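Regulatory protein PcrH (PDB 2XCC) probably acts as a type III secretion chaperone, a tetratricopeptide-repeat protein that would bind translocator proteins before their export. Local coordinates at residues Y54-G59 with Q73-G78; G100-A105 with E134-R139. All coordinates share one frame; numbering follows the deposited sequence. Where two conformers were deposited one is given.

Contact 1 (Y54-G59 with Q73-G78)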
loop_
_atom_site.group_PDB
_atom_site.type_symbol
_atom_site.label_atom_id
_atom_site.label_comp_id
_atom_site.label_asym_id
_atom_site.label_seq_id
_atom_site.Cartn_x
_atom_site.Cartn_y
_atom_site.Cartn_z
ATOM N N TYR A 54 7.980 -6.915 4.813
ATOM C CA TYR A 54 7.357 -6.320 5.998
ATOM C C TYR A 54 5.875 -6.260 5.852
ATOM O O TYR A 54 5.138 -6.331 6.842
ATOM C CB TYR A 54 7.811 -4.895 6.247
ATOM C CG TYR A 54 9.280 -4.727 6.496
ATOM C CD1 TYR A 54 10.059 -5.778 6.985
ATOM C CD2 TYR A 54 9.902 -3.507 6.231
ATOM C CE1 TYR A 54 11.428 -5.617 7.188
ATOM C CE2 TYR A 54 11.265 -3.335 6.446
ATOM C CZ TYR A 54 12.016 -4.396 6.929
ATOM O OH TYR A 54 13.347 -4.219 7.161
ATOM N N PHE A 55 5.440 -6.104 4.609
ATOM C CA PHE A 55 4.023 -6.294 4.288
ATOM C C PHE A 55 3.632 -7.760 4.268
ATOM O O PHE A 55 2.622 -8.115 4.844
ATOM C CB PHE A 55 3.644 -5.490 3.074
ATOM C CG PHE A 55 4.019 -4.097 3.225
ATOM C CD1 PHE A 55 3.124 -3.179 3.723
ATOM C CD2 PHE A 55 5.304 -3.686 2.959
ATOM C CE1 PHE A 55 3.523 -1.836 3.903
ATOM C CE2 PHE A 55 5.698 -2.336 3.112
ATOM C CZ PHE A 55 4.799 -1.438 3.578
ATOM N N LEU A 56 4.480 -8.635 3.764
ATOM C CA LEU A 56 4.213 -10.038 4.019
ATOM C C LEU A 56 3.956 -10.272 5.484
ATOM O O LEU A 56 2.983 -10.930 5.819
ATOM C CB LEU A 56 5.341 -10.953 3.544
ATOM C CG LEU A 56 5.171 -11.604 2.197
ATOM C CD1 LEU A 56 6.346 -12.644 2.014
ATOM C CD2 LEU A 56 3.777 -12.291 2.044
ATOM N N GLY A 57 4.817 -9.745 6.359
ATOM C CA GLY A 57 4.720 -10.017 7.809
ATOM C C GLY A 57 3.466 -9.334 8.393
ATOM O O GLY A 57 2.623 -9.955 9.070
ATOM N N LEU A 58 3.304 -8.063 8.064
ATOM C CA LEU A 58 2.111 -7.324 8.560
ATOM C C LEU A 58 0.803 -8.083 8.207
ATOM O O LEU A 58 0.058 -8.506 9.082
ATOM C CB LEU A 58 2.135 -5.917 7.964
ATOM C CG LEU A 58 0.902 -5.097 8.447
ATOM C CD1 LEU A 58 0.868 -4.982 9.963
ATOM C CD2 LEU A 58 0.909 -3.707 7.830
ATOM N N GLY A 59 0.550 -8.268 6.902
ATOM C CA GLY A 59 -0.500 -9.188 6.390
ATOM C C GLY A 59 -0.664 -10.498 7.178
ATOM O O GLY A 59 -1.701 -10.738 7.796
ATOM N N GLN A 73 -5.426 -5.386 2.564
ATOM C CA GLN A 73 -4.663 -4.149 2.309
ATOM C C GLN A 73 -3.125 -4.344 2.333
ATOM O O GLN A 73 -2.478 -3.911 1.378
ATOM C CB GLN A 73 -5.022 -3.102 3.341
ATOM C CG GLN A 73 -6.198 -2.232 3.025
ATOM C CD GLN A 73 -6.824 -1.677 4.307
ATOM O OE1 GLN A 73 -6.172 -0.977 5.092
ATOM N NE2 GLN A 73 -8.084 -2.004 4.530
ATOM N N SER A 74 -2.521 -4.972 3.373
ATOM C CA SER A 74 -1.047 -5.104 3.332
ATOM C C SER A 74 -0.624 -5.858 2.110
ATOM O O SER A 74 0.250 -5.402 1.395
ATOM C CB SER A 74 -0.384 -5.745 4.550
ATOM O OG SER A 74 -1.018 -5.337 5.713
ATOM N N TYR A 75 -1.253 -7.006 1.886
ATOM C CA TYR A 75 -0.876 -7.899 0.801
ATOM C C TYR A 75 -0.876 -7.140 -0.539
ATOM O O TYR A 75 0.113 -7.172 -1.318
ATOM C CB TYR A 75 -1.829 -9.075 0.804
ATOM C CG TYR A 75 -1.589 -10.075 1.948
ATOM C CD1 TYR A 75 -0.322 -10.257 2.495
ATOM C CD2 TYR A 75 -2.635 -10.857 2.452
ATOM C CE1 TYR A 75 -0.091 -11.187 3.517
ATOM C CE2 TYR A 75 -2.420 -11.766 3.500
ATOM C CZ TYR A 75 -1.126 -11.931 4.009
ATOM O OH TYR A 75 -0.895 -12.875 4.986
ATOM N N SER A 76 -1.934 -6.377 -0.747
ATOM C CA SER A 76 -2.125 -5.656 -2.004
ATOM C C SER A 76 -1.070 -4.587 -2.237
ATOM O O SER A 76 -0.638 -4.410 -3.369
ATOM C CB SER A 76 -3.524 -5.037 -2.072
ATOM O OG SER A 76 -4.519 -6.044 -2.155
ATOM N N TYR A 77 -0.677 -3.862 -1.184
ATOM C CA TYR A 77 0.378 -2.905 -1.343
ATOM C C TYR A 77 1.684 -3.676 -1.599
ATOM O O TYR A 77 2.444 -3.323 -2.471
ATOM C CB TYR A 77 0.508 -1.975 -0.127
ATOM C CG TYR A 77 1.726 -1.070 -0.246
ATOM C CD1 TYR A 77 1.699 0.031 -1.094
ATOM C CD2 TYR A 77 2.919 -1.340 0.445
ATOM C CE1 TYR A 77 2.779 0.874 -1.227
ATOM C CE2 TYR A 77 4.042 -0.480 0.294
ATOM C CZ TYR A 77 3.924 0.626 -0.546
ATOM O OH TYR A 77 4.962 1.483 -0.776
ATOM N N GLY A 78 1.944 -4.741 -0.851
ATOM C CA GLY A 78 3.168 -5.498 -1.086
ATOM C C GLY A 78 3.305 -5.921 -2.526
ATOM O O GLY A 78 4.399 -5.806 -3.106
#

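Contact 2 (G100-A105 with E134-R139)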
loop_
_atom_site.group_PDB
_atom_site.type_symbol
_atom_site.label_atom_id
_atom_site.label_comp_id
_atom_site.label_asym_id
_atom_site.label_seq_id
_atom_site.Cartn_x
_atom_site.Cartn_y
_atom_site.Cartn_z
ATOM N N GLY A 100 -15.560 -14.803 2.068
ATOM C CA GLY A 100 -16.590 -15.439 1.295
ATOM C C GLY A 100 -16.697 -14.833 -0.089
ATOM O O GLY A 100 -17.793 -14.740 -0.625
ATOM N N ASP A 101 -15.553 -14.455 -0.665
ATOM C CA ASP A 101 -15.474 -13.860 -2.003
ATOM C C ASP A 101 -14.776 -14.881 -2.912
ATOM O O ASP A 101 -13.554 -14.933 -2.980
ATOM C CB ASP A 101 -14.736 -12.509 -1.928
ATOM C CG ASP A 101 -14.526 -11.843 -3.290
ATOM O OD1 ASP A 101 -14.958 -12.354 -4.351
ATOM O OD2 ASP A 101 -13.883 -10.772 -3.295
ATOM N N LEU A 102 -15.561 -15.716 -3.591
ATOM C CA LEU A 102 -14.986 -16.798 -4.360
ATOM C C LEU A 102 -14.244 -16.335 -5.607
ATOM O O LEU A 102 -13.273 -16.976 -6.010
ATOM C CB LEU A 102 -16.038 -17.843 -4.709
ATOM C CG LEU A 102 -16.691 -18.665 -3.588
ATOM C CD1 LEU A 102 -17.292 -19.929 -4.161
ATOM C CD2 LEU A 102 -15.786 -19.009 -2.367
ATOM N N ASP A 103 -14.702 -15.217 -6.191
ATOM C CA ASP A 103 -14.149 -14.658 -7.439
ATOM C C ASP A 103 -12.719 -14.157 -7.209
ATOM O O ASP A 103 -11.811 -14.416 -8.006
ATOM C CB ASP A 103 -15.025 -13.500 -7.967
ATOM C CG ASP A 103 -16.320 -13.968 -8.702
ATOM O OD1 ASP A 103 -16.572 -15.165 -8.904
ATOM O OD2 ASP A 103 -17.098 -13.090 -9.097
ATOM N N GLY A 104 -12.551 -13.457 -6.096
ATOM C CA GLY A 104 -11.271 -12.890 -5.662
ATOM C C GLY A 104 -10.277 -13.963 -5.283
ATOM O O GLY A 104 -9.119 -13.915 -5.671
ATOM N N ALA A 105 -10.750 -14.973 -4.579
ATOM C CA ALA A 105 -9.923 -16.091 -4.183
ATOM C C ALA A 105 -9.429 -16.875 -5.377
ATOM O O ALA A 105 -8.388 -17.550 -5.304
ATOM C CB ALA A 105 -10.687 -16.967 -3.248
ATOM N N GLU A 134 -8.716 -25.314 -7.558
ATOM C CA GLU A 134 -9.742 -26.198 -8.076
ATOM C C GLU A 134 -10.751 -26.577 -7.002
ATOM O O GLU A 134 -11.782 -27.168 -7.296
ATOM C CB GLU A 134 -9.124 -27.427 -8.760
ATOM C CG GLU A 134 -9.230 -28.753 -8.017
ATOM C CD GLU A 134 -8.340 -28.807 -6.809
ATOM O OE1 GLU A 134 -7.101 -28.975 -6.970
ATOM O OE2 GLU A 134 -8.894 -28.704 -5.692
ATOM N N ALA A 135 -10.463 -26.253 -5.750
ATOM C CA ALA A 135 -11.495 -26.377 -4.733
ATOM C C ALA A 135 -12.447 -25.181 -4.871
ATOM O O ALA A 135 -13.649 -25.321 -4.729
ATOM C CB ALA A 135 -10.895 -26.463 -3.371
ATOM N N VAL A 136 -11.919 -24.017 -5.219
ATOM C CA VAL A 136 -12.745 -22.816 -5.335
ATOM C C VAL A 136 -13.534 -22.779 -6.650
ATOM O O VAL A 136 -14.478 -21.976 -6.810
ATOM C CB VAL A 136 -11.878 -21.522 -5.181
ATOM C CG1 VAL A 136 -12.715 -20.216 -5.365
ATOM C CG2 VAL A 136 -11.155 -21.529 -3.828
ATOM N N THR A 137 -13.136 -23.628 -7.596
ATOM C CA THR A 137 -13.771 -23.685 -8.926
ATOM C C THR A 137 -15.192 -24.213 -8.744
ATOM O O THR A 137 -16.165 -23.618 -9.250
ATOM C CB THR A 137 -12.955 -24.561 -9.891
ATOM O OG1 THR A 137 -12.496 -25.727 -9.189
ATOM C CG2 THR A 137 -11.741 -23.762 -10.451
ATOM N N ALA A 138 -15.294 -25.314 -8.000
ATOM C CA ALA A 138 -16.498 -25.604 -7.241
ATOM C C ALA A 138 -16.136 -26.350 -5.940
ATOM O O ALA A 138 -15.294 -27.274 -5.969
ATOM C CB ALA A 138 -17.544 -26.367 -8.073
ATOM N N ARG A 139 -16.635 -25.864 -4.790
ATOM C CA ARG A 139 -16.995 -24.424 -4.544
ATOM C C ARG A 139 -17.206 -24.119 -3.059
ATOM O O ARG A 139 -16.272 -23.785 -2.320
ATOM C CB ARG A 139 -18.195 -23.905 -5.356
ATOM C CG ARG A 139 -17.817 -23.404 -6.742
ATOM C CD ARG A 139 -18.462 -22.111 -7.165
ATOM N NE ARG A 139 -17.411 -21.327 -7.814
ATOM C CZ ARG A 139 -17.462 -20.018 -8.086
ATOM N NH1 ARG A 139 -18.548 -19.291 -7.790
ATOM N NH2 ARG A 139 -16.409 -19.439 -8.664
#

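Contact 1 (Y54-G59 with Q73-G78)
The phenol oxygen of Y75 is held against helix 52-64: Y75 OH hydrogen-bonds to Q63 OE1 and rests 3.2 Å from G59 C. CG of Y75 stands anti to its carbonyl carbon (chi1 -74°), and although the side chain starts away from the partner helix, its ring reaches back so that one face lies over G59 CA. The CH-pi geometry is clear, with G59 CA 4.0 Å from the Y75 ring centroid and 30° off the normal. The lack of a CB on G59 leaves room for the ring there. G59 CA and S74 CA are 5.1 Å apart, and S74 stands at this closest pair of residues, its OG 3.3 Å from L58 CD2. Farther along, F55 and Y77 form an edge-to-face pair, the Y77 edge toward the F55 face, planes at 60° and F55 CZ 3.5 Å from Y77 CE2. The far end of Y77 is fixed by its hydroxyl bonding to H49 O, while L80 of the second subunit packs on F55. The segment axes run almost antiparallel, 8.1 Å apart at closest approach, the helical-hairpin arrangement characteristic of tetratricopeptide-repeat folds.

Contact 2 (G100-A105 with E134-R139)
L102 and V136 face each other where helix 102-117 begins and helix 123-137 ends, with L102 CA and V136 CA 6.5 Å apart, the nearest such pair of the two segments. V136 makes the central touch through a single branch: its CG1, anti to the backbone N (chi1 177°), lies 3.4 Å from L102 O. The same methyl also meets carbon, at 4.1 Å from L102 CB and, more loosely, 4.4 Å from A105 CB, so it lies against the first turn of the helix. Farther out, the CD1 methyl of L102 sits over one face of the R139 guanidinium, toward the rim of the group, 3.9 Å from R139 NH1. The two side chains meet at a slant. R139 is turned back on its own segment, its NE donating to T137 O at 3.0 Å and, weakly, to V136 O. The T137 bond is bent, with the donor above the carbonyl plane. R139 is the last modelled residue, follows a cis peptide bond and touches a crystal neighbour, so its placement may partly reflect crystal packing. D103 approaches the edge of the guanidinium, but D103 OD1 to R139 NH2 is 4.3 Å, too far for a salt bridge; E106 makes a long, weak ion pair with R139 NH2. The start of helix 102-117 is secured locally: D101 is its N-cap, G104 N donating to D101 OD1 at 3.2 Å and arriving from above the carboxylate plane. Just before it, G100 has positive phi and closes helix 87-99 with a Schellman motif, in which D101 N bonds to H96 O and G100 N to L97 O. L102 and V136 both pack on L97, and D101 and A105 on H96, so helix 87-99 adjoins both segments at this end of the chain.

Contact 1 and contact 2 occupy different depths of one helical array: their centres are 22 Å apart and their nearest atoms about 10 Å apart, so they do not touch. The centre of contact 1 lies about 5 Å from the centre of the chain and the contact is buried, whereas the centre of contact 2 lies about 19 Å from the chain centre and that contact is only partly buried. They follow in series along the sequence. Helix 87-99 spans the interval, since L56 and Y75 of contact 1 pack on F88, and L102 and V136 of contact 2 on L97. Of these two contacts, only contact 1 takes part in packing between subunits.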